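Local coordinates for protein beta-galactosidase (Geobacillus stearothermophilus, PDB 4OIF) that probably hydrolyses beta-D-galactosides, releasing their terminal non-reducing galactose, as a zinc-containing, homotrimeric member of glycoside hydrolase family 42, at residues 299-304 with 444-449; 450-455 with 609-614. All coordinates share one frame; numbering follows the deposited sequence.

Contact 1. Residues 299-304 with 444-449; sequences LAMKVG and QHYRPF
Met301 reaches from helix 296-312 of the TIM-barrel catalytic domain to Tyr446 and Arg447 on helix 438-451 of the trimerisation domain, so this buried helix-helix contact joins the two domains. The segment axes are steeply crossed, at 102°, and stay 10.3 Å apart at their closest, a gap bridged by long side chains. With CG anti to the backbone N (chi1 -174°) and chi2 likewise extended, the Met301 chain runs straight out as far as its sulfur and bends only at chi3. Its CG meets the edge of the Tyr446 ring, lying in the ring plane 3.8 Å from CD2, as the two side chains run antiparallel alongside one another. Farther out, Met301 SD rests 3.5 Å from CA of Arg447, whose side chain lies roughly perpendicular to that of the methionine. Tyr446 continues past the methionine to Gly304, whose backbone C lies 3.4 Å from Tyr446 OH; that hydroxyl is hydrogen-bonded to Asp308 farther along the same helix as the glycine. The Arg447 guanidinium is held by salt bridges to Asp600 and Asp298, the latter again from the barrel side. Within its own helix, Arg447 NH2 donates in the carbonyl plane to a lone pair of Gln444 OE1 at 3.3 Å, with the oxygen 4° out of the guanidinium plane. Over one face of this flat group, displaced from its centre, sits the Met301 methyl, with CE 3.6 Å from Arg447 NH1.

Contact 2. Residues 450-455 with 609-614; sequences WERDIP and ELMEKL
Met611 spans the gap between helix 600-613 and the turn that ends helix 438-451, touching Ile454 and Arg452; both elements belong to the trimerisation domain. Along 609-614, Glu609 and Leu610 face other neighbours: Glu609 forms a salt bridge with Arg546, and Leu610 packs on Val498 of strand 496-500. Met611 follows, its CG beside the backbone N (chi1 -73°) and the rest of the chain extended, which carries sulfur and methyl across to the turn. Its CG and SD each lie 3.6 Å from CD1 of Ile454, while Met611 SD is 3.9 Å from CG of Arg452. After it, Lys613 N and Leu614 N bond back to the carbonyls of Glu609 and Leu610, continuing the helical pattern. The opposing turn is a Schellman motif in which Asp453, at positive phi, brings Ile454 round to face the methionine. Replacing Met611 with an alanine removes the sulfur and methyl, and would probably cost Ile454 CD1 and the Arg452 methylenes their contact with this residue. Arg452 meets Met611 through its aliphatic part, while its NE is hydrogen-bonded to Gln608, one residue earlier on the same helix; the contact between the segments proper is thus apolar, with a polar tie just beside it.

Contacts 1 and 2 follow in series along the chain, their centres 13 Å apart, and share helix 438-451. Contact 1 uses the body of that helix to meet the TIM-barrel domain; contact 2 uses its C-terminal turn to meet helix 600-613 within the trimerisation domain. The two are directly joined: Ile454 N probably donates a hydrogen bond to Phe449 O, Phe449 CD1 packs 3.6 Å from Met611 CE, and the Trp450 ring lies against Met301. Helix 438-451 is therefore packed between the catalytic barrel and the rest of its own domain, linking the two. Neither contact is touched by another subunit of the trimer, and both lie away from the zinc site and the probable catalytic residues.

Contact 1. Residues 299-304 with 444-449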
loop_
_atom_site.group_PDB
_atom_site.type_symbol
_atom_site.label_atom_id
_atom_site.label_comp_id
_atom_site.label_asym_id
_atom_site.label_seq_id
_atom_site.Cartn_x
_atom_site.Cartn_y
_atom_site.Cartn_z
ATOM N N LEU A 299 21.643 -15.553 -7.107
ATOM C CA LEU A 299 22.019 -14.576 -6.092
ATOM C C LEU A 299 23.526 -14.325 -6.129
ATOM O O LEU A 299 23.974 -13.168 -6.115
ATOM C CB LEU A 299 21.591 -15.048 -4.709
ATOM C CG LEU A 299 21.781 -14.047 -3.572
ATOM C CD1 LEU A 299 21.149 -12.719 -3.951
ATOM C CD2 LEU A 299 21.160 -14.582 -2.284
ATOM N N ALA A 300 24.294 -15.415 -6.191
ATOM C CA ALA A 300 25.754 -15.327 -6.197
ATOM C C ALA A 300 26.219 -14.499 -7.385
ATOM O O ALA A 300 27.111 -13.660 -7.258
ATOM C CB ALA A 300 26.382 -16.709 -6.233
ATOM N N MET A 301 25.589 -14.731 -8.532
ATOM C CA MET A 301 25.846 -13.945 -9.732
ATOM C C MET A 301 25.586 -12.460 -9.496
ATOM O O MET A 301 26.412 -11.615 -9.879
ATOM C CB MET A 301 24.982 -14.437 -10.889
ATOM C CG MET A 301 25.292 -13.755 -12.209
ATOM S SD MET A 301 24.294 -14.429 -13.535
ATOM C CE MET A 301 22.667 -14.058 -12.893
ATOM N N LYS A 302 24.444 -12.139 -8.880
ATOM C CA LYS A 302 24.150 -10.732 -8.548
ATOM C C LYS A 302 25.238 -10.095 -7.671
ATOM O O LYS A 302 25.678 -8.935 -7.892
ATOM C CB LYS A 302 22.797 -10.612 -7.843
ATOM C CG LYS A 302 21.590 -10.785 -8.739
ATOM C CD LYS A 302 20.324 -10.616 -7.932
ATOM C CE LYS A 302 19.154 -11.310 -8.569
ATOM N NZ LYS A 302 17.946 -11.277 -7.690
ATOM N N VAL A 303 25.683 -10.871 -6.684
ATOM C CA VAL A 303 26.727 -10.411 -5.778
ATOM C C VAL A 303 28.013 -10.137 -6.551
ATOM O O VAL A 303 28.666 -9.104 -6.369
ATOM C CB VAL A 303 26.993 -11.437 -4.660
ATOM C CG1 VAL A 303 28.100 -10.944 -3.736
ATOM C CG2 VAL A 303 25.721 -11.699 -3.873
ATOM N N GLY A 304 28.358 -11.063 -7.439
ATOM C CA GLY A 304 29.551 -10.927 -8.252
ATOM C C GLY A 304 29.476 -9.697 -9.136
ATOM O O GLY A 304 30.477 -9.018 -9.337
ATOM N N GLN A 444 21.471 -9.345 -16.516
ATOM C CA GLN A 444 21.121 -10.292 -17.576
ATOM C C GLN A 444 22.226 -10.367 -18.615
ATOM O O GLN A 444 22.505 -11.438 -19.168
ATOM C CB GLN A 444 19.809 -9.919 -18.269
ATOM C CG GLN A 444 18.591 -10.127 -17.415
ATOM C CD GLN A 444 18.819 -11.221 -16.401
ATOM O OE1 GLN A 444 18.925 -12.404 -16.756
ATOM N NE2 GLN A 444 18.915 -10.837 -15.125
ATOM N N HIS A 445 22.861 -9.236 -18.895
ATOM C CA HIS A 445 23.922 -9.293 -19.899
ATOM C C HIS A 445 25.242 -9.824 -19.322
ATOM O O HIS A 445 26.060 -10.412 -20.030
ATOM C CB HIS A 445 24.071 -7.926 -20.549
ATOM C CG HIS A 445 22.921 -7.596 -21.448
ATOM N ND1 HIS A 445 23.014 -7.632 -22.822
ATOM C CD2 HIS A 445 21.626 -7.311 -21.164
ATOM C CE1 HIS A 445 21.838 -7.339 -23.346
ATOM N NE2 HIS A 445 20.979 -7.140 -22.362
ATOM N N TYR A 446 25.409 -9.662 -18.022
ATOM C CA TYR A 446 26.525 -10.240 -17.296
ATOM C C TYR A 446 26.449 -11.767 -17.269
ATOM O O TYR A 446 27.475 -12.450 -17.331
ATOM C CB TYR A 446 26.508 -9.666 -15.885
ATOM C CG TYR A 446 27.573 -10.094 -14.902
ATOM C CD1 TYR A 446 28.843 -9.540 -14.943
ATOM C CD2 TYR A 446 27.269 -10.964 -13.856
ATOM C CE1 TYR A 446 29.805 -9.881 -14.006
ATOM C CE2 TYR A 446 28.221 -11.308 -12.903
ATOM C CZ TYR A 446 29.493 -10.760 -12.982
ATOM O OH TYR A 446 30.458 -11.097 -12.041
ATOM N N ARG A 447 25.223 -12.289 -17.181
ATOM C CA ARG A 447 24.996 -13.713 -16.930
ATOM C C ARG A 447 25.852 -14.690 -17.772
ATOM O O ARG A 447 26.491 -15.569 -17.206
ATOM C CB ARG A 447 23.509 -14.057 -17.108
ATOM C CG ARG A 447 23.224 -15.551 -16.942
ATOM C CD ARG A 447 21.834 -15.928 -17.397
ATOM N NE ARG A 447 20.823 -15.221 -16.621
ATOM C CZ ARG A 447 20.452 -15.581 -15.396
ATOM N NH1 ARG A 447 21.008 -16.643 -14.820
ATOM N NH2 ARG A 447 19.527 -14.888 -14.746
ATOM N N PRO A 448 25.876 -14.546 -19.110
ATOM C CA PRO A 448 26.674 -15.521 -19.869
ATOM C C PRO A 448 28.163 -15.477 -19.541
ATOM O O PRO A 448 28.824 -16.507 -19.599
ATOM C CB PRO A 448 26.435 -15.115 -21.333
ATOM C CG PRO A 448 25.162 -14.362 -21.318
ATOM C CD PRO A 448 25.167 -13.617 -20.008
ATOM N N PHE A 449 28.682 -14.310 -19.186
ATOM C CA PHE A 449 30.109 -14.180 -18.875
ATOM C C PHE A 449 30.416 -14.803 -17.516
ATOM O O PHE A 449 31.438 -15.466 -17.343
ATOM C CB PHE A 449 30.526 -12.706 -18.948
ATOM C CG PHE A 449 30.393 -12.138 -20.335
ATOM C CD1 PHE A 449 31.457 -12.193 -21.225
ATOM C CD2 PHE A 449 29.177 -11.632 -20.782
ATOM C CE1 PHE A 449 31.328 -11.719 -22.520
ATOM C CE2 PHE A 449 29.036 -11.152 -22.074
ATOM C CZ PHE A 449 30.113 -11.194 -22.946
#

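Contact 2. Residues 450-455 with 609-614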
loop_
_atom_site.group_PDB
_atom_site.type_symbol
_atom_site.label_atom_id
_atom_site.label_comp_id
_atom_site.label_asym_id
_atom_site.label_seq_id
_atom_site.Cartn_x
_atom_site.Cartn_y
_atom_site.Cartn_z
ATOM N N TRP A 450 29.500 -14.630 -16.572
ATOM C CA TRP A 450 29.608 -15.278 -15.276
ATOM C C TRP A 450 29.567 -16.791 -15.458
ATOM O O TRP A 450 30.361 -17.509 -14.864
ATOM C CB TRP A 450 28.481 -14.814 -14.338
ATOM C CG TRP A 450 28.674 -15.207 -12.891
ATOM C CD1 TRP A 450 29.507 -14.613 -11.977
ATOM C CD2 TRP A 450 28.016 -16.271 -12.197
ATOM N NE1 TRP A 450 29.410 -15.249 -10.759
ATOM C CE2 TRP A 450 28.497 -16.267 -10.868
ATOM C CE3 TRP A 450 27.068 -17.233 -12.571
ATOM C CZ2 TRP A 450 28.064 -17.192 -9.913
ATOM C CZ3 TRP A 450 26.637 -18.142 -11.626
ATOM C CH2 TRP A 450 27.138 -18.119 -10.310
ATOM N N GLU A 451 28.645 -17.264 -16.295
ATOM C CA GLU A 451 28.474 -18.695 -16.525
ATOM C C GLU A 451 29.698 -19.308 -17.222
ATOM O O GLU A 451 29.902 -20.517 -17.170
ATOM C CB GLU A 451 27.189 -18.962 -17.336
ATOM C CG GLU A 451 25.899 -18.793 -16.530
ATOM C CD GLU A 451 24.624 -19.040 -17.327
ATOM O OE1 GLU A 451 24.724 -19.352 -18.523
ATOM O OE2 GLU A 451 23.511 -18.909 -16.760
ATOM N N ARG A 452 30.516 -18.463 -17.843
ATOM C CA ARG A 452 31.720 -18.900 -18.532
ATOM C C ARG A 452 33.002 -18.515 -17.788
ATOM O O ARG A 452 34.107 -18.776 -18.268
ATOM C CB ARG A 452 31.761 -18.305 -19.936
ATOM C CG ARG A 452 30.745 -18.883 -20.884
ATOM C CD ARG A 452 31.220 -20.198 -21.441
ATOM N NE ARG A 452 30.362 -20.628 -22.534
ATOM C CZ ARG A 452 29.651 -21.750 -22.527
ATOM N NH1 ARG A 452 29.706 -22.563 -21.480
ATOM N NH2 ARG A 452 28.890 -22.056 -23.572
ATOM N N ASP A 453 32.856 -17.867 -16.640
ATOM C CA ASP A 453 34.004 -17.523 -15.811
ATOM C C ASP A 453 34.895 -16.536 -16.548
ATOM O O ASP A 453 36.114 -16.522 -16.387
ATOM C CB ASP A 453 34.778 -18.786 -15.423
ATOM C CG ASP A 453 33.877 -19.844 -14.824
ATOM O OD1 ASP A 453 33.012 -19.481 -14.001
ATOM O OD2 ASP A 453 34.004 -21.028 -15.193
ATOM N N ILE A 454 34.271 -15.709 -17.369
ATOM C CA ILE A 454 34.996 -14.677 -18.082
ATOM C C ILE A 454 35.032 -13.397 -17.254
ATOM O O ILE A 454 33.990 -12.884 -16.848
ATOM C CB ILE A 454 34.370 -14.422 -19.448
ATOM C CG1 ILE A 454 34.536 -15.682 -20.300
ATOM C CG2 ILE A 454 35.012 -13.220 -20.101
ATOM C CD1 ILE A 454 34.247 -15.485 -21.742
ATOM N N PRO A 455 36.242 -12.894 -16.974
ATOM C CA PRO A 455 36.359 -11.731 -16.093
ATOM C C PRO A 455 35.615 -10.548 -16.691
ATOM O O PRO A 455 35.654 -10.358 -17.905
ATOM C CB PRO A 455 37.873 -11.476 -16.029
ATOM C CG PRO A 455 38.496 -12.760 -16.452
ATOM C CD PRO A 455 37.554 -13.355 -17.456
ATOM N N GLU A 609 28.965 -16.354 -29.347
ATOM C CA GLU A 609 29.560 -15.963 -30.619
ATOM C C GLU A 609 30.546 -14.831 -30.440
ATOM O O GLU A 609 31.622 -14.849 -31.042
ATOM C CB GLU A 609 28.497 -15.562 -31.629
ATOM C CG GLU A 609 27.756 -16.740 -32.199
ATOM C CD GLU A 609 27.682 -16.679 -33.699
ATOM O OE1 GLU A 609 28.231 -15.712 -34.269
ATOM O OE2 GLU A 609 27.068 -17.587 -34.300
ATOM N N LEU A 610 30.199 -13.846 -29.617
ATOM C CA LEU A 610 31.185 -12.778 -29.396
ATOM C C LEU A 610 32.461 -13.274 -28.676
ATOM O O LEU A 610 33.546 -12.741 -28.900
ATOM C CB LEU A 610 30.562 -11.617 -28.620
ATOM C CG LEU A 610 29.747 -10.685 -29.522
ATOM C CD1 LEU A 610 29.090 -9.554 -28.727
ATOM C CD2 LEU A 610 30.622 -10.118 -30.644
ATOM N N MET A 611 32.331 -14.295 -27.832
ATOM C CA MET A 611 33.458 -14.842 -27.068
ATOM C C MET A 611 34.402 -15.626 -27.976
ATOM O O MET A 611 35.620 -15.596 -27.808
ATOM C CB MET A 611 32.974 -15.769 -25.945
ATOM C CG MET A 611 32.324 -15.119 -24.728
ATOM S SD MET A 611 31.428 -16.379 -23.774
ATOM C CE MET A 611 30.530 -15.373 -22.594
ATOM N N GLU A 612 33.833 -16.364 -28.920
ATOM C CA GLU A 612 34.665 -17.046 -29.891
ATOM C C GLU A 612 35.318 -16.013 -30.805
ATOM O O GLU A 612 36.527 -16.053 -31.034
ATOM C CB GLU A 612 33.840 -18.059 -30.681
ATOM C CG GLU A 612 33.374 -19.227 -29.820
ATOM C CD GLU A 612 32.314 -20.082 -30.489
ATOM O OE1 GLU A 612 31.911 -19.756 -31.625
ATOM O OE2 GLU A 612 31.880 -21.077 -29.869
ATOM N N LYS A 613 34.516 -15.068 -31.290
ATOM C CA LYS A 613 34.997 -14.037 -32.201
ATOM C C LYS A 613 36.164 -13.239 -31.621
ATOM O O LYS A 613 37.140 -12.970 -32.311
ATOM C CB LYS A 613 33.854 -13.094 -32.568
ATOM C CG LYS A 613 34.092 -12.259 -33.813
ATOM C CD LYS A 613 32.829 -11.478 -34.186
ATOM C CE LYS A 613 32.885 -10.963 -35.616
ATOM N NZ LYS A 613 34.128 -10.177 -35.860
ATOM N N LEU A 614 36.069 -12.883 -30.346
ATOM C CA LEU A 614 37.063 -12.025 -29.720
ATOM C C LEU A 614 38.057 -12.781 -28.852
ATOM O O LEU A 614 38.895 -12.161 -28.183
ATOM C CB LEU A 614 36.376 -10.964 -28.867
ATOM C CG LEU A 614 35.429 -10.065 -29.629
ATOM C CD1 LEU A 614 34.862 -9.032 -28.678
ATOM C CD2 LEU A 614 36.196 -9.419 -30.762
#